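Local coordinates for protein HTH-type transcriptional activator ampR (Citrobacter freundii, PDB 3KOS) that regulates transcription of the inducible AmpC beta-lactamase gene as a LysR-family DNA-binding activator, represented here by its effector-binding domain, at the interface of chains A and B. Numbering follows the deposited sequence. Chains: chain A/B, HTH-type transcriptional activator ampR.

Contact 1 and contact 2 are separate patches of one two-fold symmetric interface between the effector-binding domains, with the centres of their C-alpha atoms about 22 Å apart. Both use helix 20-37 and strand 41-48 of one chain against strand 133-136 and helix 139-147 of the other, with the chains exchanged between them. Phe28, Ile45 and Phe136 appear in each. Contact 1 shows the apolar packing of this arrangement and contact 2 its strand pairing and polar bonds; by symmetry each has a twin. Such pairing suits a LysR-type dimer, although the crystal assembly alone does not prove it in the cell.

Contact 1: the interface of chains A and B. Residues chain A 134, 136, 145, 150; chain B 28, 31, 45.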
# COMPACT_ATOMS: atom_id res chain seq x y z
N MSE A 134 -2.53 -10.54 -11.38
CA MSE A 134 -1.60 -10.09 -10.36
C MSE A 134 -2.37 -9.85 -9.07
O MSE A 134 -3.49 -9.33 -9.11
CB MSE A 134 -0.88 -8.82 -10.81
CG MSE A 134 -0.41 -8.90 -12.25
SE MSE A 134 0.65 -7.33 -12.76
CE MSE A 134 2.25 -7.96 -11.88
N PHE A 136 -2.78 -8.50 -5.03
CA PHE A 136 -2.35 -7.38 -4.20
C PHE A 136 -2.82 -7.45 -2.75
O PHE A 136 -3.99 -7.74 -2.49
CB PHE A 136 -2.84 -6.07 -4.81
CG PHE A 136 -2.24 -5.78 -6.14
CD1 PHE A 136 -1.08 -5.02 -6.23
CD2 PHE A 136 -2.78 -6.31 -7.29
CE1 PHE A 136 -0.50 -4.77 -7.46
CE2 PHE A 136 -2.19 -6.07 -8.53
CZ PHE A 136 -1.05 -5.31 -8.62
N ALA A 145 -0.99 0.26 -9.71
CA ALA A 145 -0.72 -0.59 -10.86
C ALA A 145 -1.75 -0.36 -11.96
O ALA A 145 -1.41 -0.32 -13.14
CB ALA A 145 -0.69 -2.06 -10.45
N MSE A 150 -1.39 -1.57 -15.90
CA MSE A 150 -0.91 -2.95 -15.78
C MSE A 150 -2.06 -3.96 -15.97
O MSE A 150 -1.82 -5.12 -16.30
CB MSE A 150 -0.22 -3.19 -14.42
CG MSE A 150 1.03 -2.33 -14.18
SE MSE A 150 2.41 -2.74 -15.53
CE MSE A 150 2.73 -4.60 -15.02
N PHE B 28 7.22 -3.59 -11.95
CA PHE B 28 6.11 -3.65 -12.89
C PHE B 28 6.45 -3.03 -14.25
O PHE B 28 6.13 -3.60 -15.29
CB PHE B 28 4.83 -3.03 -12.30
CG PHE B 28 4.13 -3.91 -11.30
CD1 PHE B 28 4.56 -5.21 -11.07
CD2 PHE B 28 3.01 -3.45 -10.60
CE1 PHE B 28 3.90 -6.02 -10.15
CE2 PHE B 28 2.36 -4.25 -9.69
CZ PHE B 28 2.80 -5.54 -9.46
N LEU B 31 8.37 -5.58 -16.32
CA LEU B 31 7.88 -6.95 -16.52
C LEU B 31 7.82 -7.38 -17.99
O LEU B 31 8.07 -8.54 -18.31
CB LEU B 31 6.54 -7.18 -15.82
CG LEU B 31 6.63 -7.49 -14.33
CD1 LEU B 31 5.23 -7.78 -13.78
CD2 LEU B 31 7.58 -8.65 -14.05
N ILE B 45 2.79 -13.10 -9.62
CA ILE B 45 3.23 -12.04 -8.73
C ILE B 45 2.16 -11.68 -7.71
O ILE B 45 0.99 -11.55 -8.05
CB ILE B 45 3.55 -10.77 -9.51
CG1 ILE B 45 4.71 -11.06 -10.47
CG2 ILE B 45 3.90 -9.63 -8.56
CD1 ILE B 45 5.07 -9.90 -11.32
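Helix 20-37 of the LysR-type effector-binding domain presents B:Phe28 to strand 133-136 and the region around helix 139-147 of the partner, where A:Met134, A:Phe136, A:Ala145 and A:Met150 receive it. The patch is apolar throughout and hides 218 Å² of protein surface. Both methionines are modelled as selenomethionine.

A:Met134 meets the phenyl group tip to tip. Its chain runs extended as far as the selenium and then bends at the last torsion (chi3 78°), turning the methyl toward chain B. The selenium SE stands 4.3 Å above the plane of the B:Phe28 ring, displaced toward the rim. The terminal methyl CE drops closer to that rim; its very short approach there is doubtful as a model detail. The same methyl points at two aliphatic groups of chain B, with CE 3.5 Å from CD1 of B:Leu31, one helical turn beyond the phenylalanine. On strand 41-48, B:Ile45 lies alongside A:Met134 and points the same way, its CD1 also 3.5 Å from CE, a tight contact. The long, flexible chain of methionine, here a selenoether in place of the natural thioether, suits threading among such differently shaped neighbours.

A:Phe136 approaches B:Phe28 edge to edge, CE1 lying in the plane of the B:Phe28 ring and 3.7 Å from its CE2. The two ring planes are nearly perpendicular, so the pair is not stacked. Near the same rim, the small methyl CB of A:Ala145 comes within 3.8 Å of B:Phe28 CE2, a place where the helix can approach because its side chain is short.

A:Met150 crosses the base of the phenylalanine obliquely. Bends at chi2 (-62°) and chi3 (-65°) fold its chain, bringing CE to 3.8 Å from B:Phe28 CB, on the side of the ring that also faces the selenium of A:Met134. This methyl rests beside the B:Phe28 carbonyl oxygen as well, through van der Waals contact alone.

Contact 2: the interface of chains A and B. Residues chain A 20, 28, 45-48; chain B 110, 135-137, 141.
The hydroxyl OG1 of A:Thr47, on strand 41-48 of this LysR-type effector-binding domain, is gripped twice by B:Asp137. It donates to the carboxylate oxygen OD1 of B:Asp137 at 2.7 Å, approaching from the anti side and 30° out of the carboxylate plane. It also accepts from the backbone N of B:Asp137 at 3.1 Å. Donor and acceptor roles in one small group make threonine apt here, and the two bonds fix its rotation with OG1 between the backbone N and carbonyl carbon (chi1 65°). The methyl branch is thereby turned to the B:Phe136 ring, CG2 lying 3.7 Å from CD1. B:Asp137 lies two residues ahead of helix 139-147.

Backbone bonds flank this grip where strands 41-48 and 133-136 pair in parallel across the chains. B:Val135 N donates to A:Ile45 O at 3.1 Å, and A:Thr47 N donates to B:Val135 O at 2.9 Å. Beta-branched valine favours the extended backbone, while its CB packs against the slim CB of A:Ser46.

B:Tyr110, poorly ordered, reaches across with its phenol. OH donates to A:Thr47 O at 2.8 Å, from 37° above the carbonyl plane and thus not on a lone pair. Water 1 joins the same phenol OH to the A:Ser46 hydroxyl OG, bridging a gap too wide for a direct bond. At the start of helix 20-37, side-chain-free A:Gly20 lets the methyl CG2 of B:Thr141 come near its CA.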
# COMPACT_ATOMS: atom_id res chain seq x y z
N GLY A 20 -4.74 0.57 4.99
CA GLY A 20 -4.26 1.73 4.27
C GLY A 20 -5.28 2.31 3.32
O GLY A 20 -5.40 3.54 3.18
N PHE A 28 -8.18 9.96 6.46
CA PHE A 28 -7.23 11.06 6.49
C PHE A 28 -7.87 12.41 6.15
O PHE A 28 -7.61 13.40 6.83
CB PHE A 28 -6.00 10.78 5.61
CG PHE A 28 -5.02 9.81 6.21
CD1 PHE A 28 -5.18 9.35 7.50
CD2 PHE A 28 -3.91 9.38 5.48
CE1 PHE A 28 -4.27 8.45 8.06
CE2 PHE A 28 -3.00 8.50 6.03
CZ PHE A 28 -3.17 8.03 7.31
N ILE A 45 -1.90 7.19 14.72
CA ILE A 45 -2.37 6.38 13.61
C ILE A 45 -1.24 5.62 12.94
O ILE A 45 -0.18 6.17 12.69
CB ILE A 45 -3.02 7.26 12.54
CG1 ILE A 45 -4.24 7.96 13.14
CG2 ILE A 45 -3.41 6.42 11.33
CD1 ILE A 45 -4.91 8.88 12.20
N SER A 46 -1.48 4.34 12.67
CA SER A 46 -0.56 3.54 11.87
C SER A 46 -1.39 2.81 10.84
O SER A 46 -2.58 2.59 11.06
CB SER A 46 0.21 2.55 12.75
OG SER A 46 -0.69 1.68 13.42
N THR A 47 -0.80 2.47 9.69
CA THR A 47 -1.55 1.76 8.67
C THR A 47 -1.09 0.31 8.57
O THR A 47 0.03 -0.03 8.95
CB THR A 47 -1.44 2.43 7.27
OG1 THR A 47 -0.08 2.37 6.82
CG2 THR A 47 -1.89 3.89 7.34
N HIS A 48 -1.97 -0.54 8.04
CA HIS A 48 -1.66 -1.95 7.85
C HIS A 48 -2.31 -2.42 6.55
O HIS A 48 -3.03 -1.66 5.91
CB HIS A 48 -2.12 -2.78 9.06
CG HIS A 48 -3.58 -2.64 9.39
ND1 HIS A 48 -4.57 -3.27 8.67
CD2 HIS A 48 -4.21 -1.98 10.40
CE1 HIS A 48 -5.75 -2.99 9.20
NE2 HIS A 48 -5.56 -2.21 10.24
N TYR B 110 7.38 1.93 9.90
CA TYR B 110 7.44 1.33 11.23
C TYR B 110 8.81 1.41 11.90
O TYR B 110 8.95 1.02 13.05
CB TYR B 110 7.01 -0.13 11.17
CG TYR B 110 5.51 -0.36 11.18
CD1 TYR B 110 4.67 0.34 10.33
CD2 TYR B 110 4.95 -1.31 12.03
CE1 TYR B 110 3.30 0.11 10.32
CE2 TYR B 110 3.58 -1.55 12.03
CZ TYR B 110 2.76 -0.83 11.18
OH TYR B 110 1.41 -1.08 11.18
N VAL B 135 2.31 6.72 10.99
CA VAL B 135 3.18 5.58 10.74
C VAL B 135 2.60 4.66 9.66
O VAL B 135 1.43 4.31 9.73
CB VAL B 135 3.37 4.77 12.04
CG1 VAL B 135 4.21 3.52 11.78
CG2 VAL B 135 4.01 5.65 13.11
N PHE B 136 3.42 4.27 8.69
CA PHE B 136 2.93 3.53 7.52
C PHE B 136 3.62 2.19 7.29
O PHE B 136 4.84 2.09 7.36
CB PHE B 136 3.10 4.38 6.26
CG PHE B 136 2.26 5.61 6.28
CD1 PHE B 136 1.00 5.61 5.72
CD2 PHE B 136 2.71 6.76 6.90
CE1 PHE B 136 0.20 6.74 5.76
CE2 PHE B 136 1.92 7.91 6.95
CZ PHE B 136 0.66 7.89 6.38
N ASP B 137 2.82 1.17 6.99
CA ASP B 137 3.34 -0.16 6.70
C ASP B 137 3.96 -0.20 5.31
O ASP B 137 4.83 -1.03 5.03
CB ASP B 137 2.24 -1.21 6.80
CG ASP B 137 1.14 -1.02 5.75
OD1 ASP B 137 0.73 0.14 5.48
OD2 ASP B 137 0.66 -2.04 5.21
N THR B 141 1.53 3.72 0.37
CA THR B 141 0.46 4.38 1.13
C THR B 141 0.96 5.70 1.72
O THR B 141 0.27 6.72 1.68
CB THR B 141 -0.03 3.46 2.26
OG1 THR B 141 -0.49 2.22 1.68
CG2 THR B 141 -1.17 4.11 3.05
O HOH W 1 -1.30 -0.96 12.15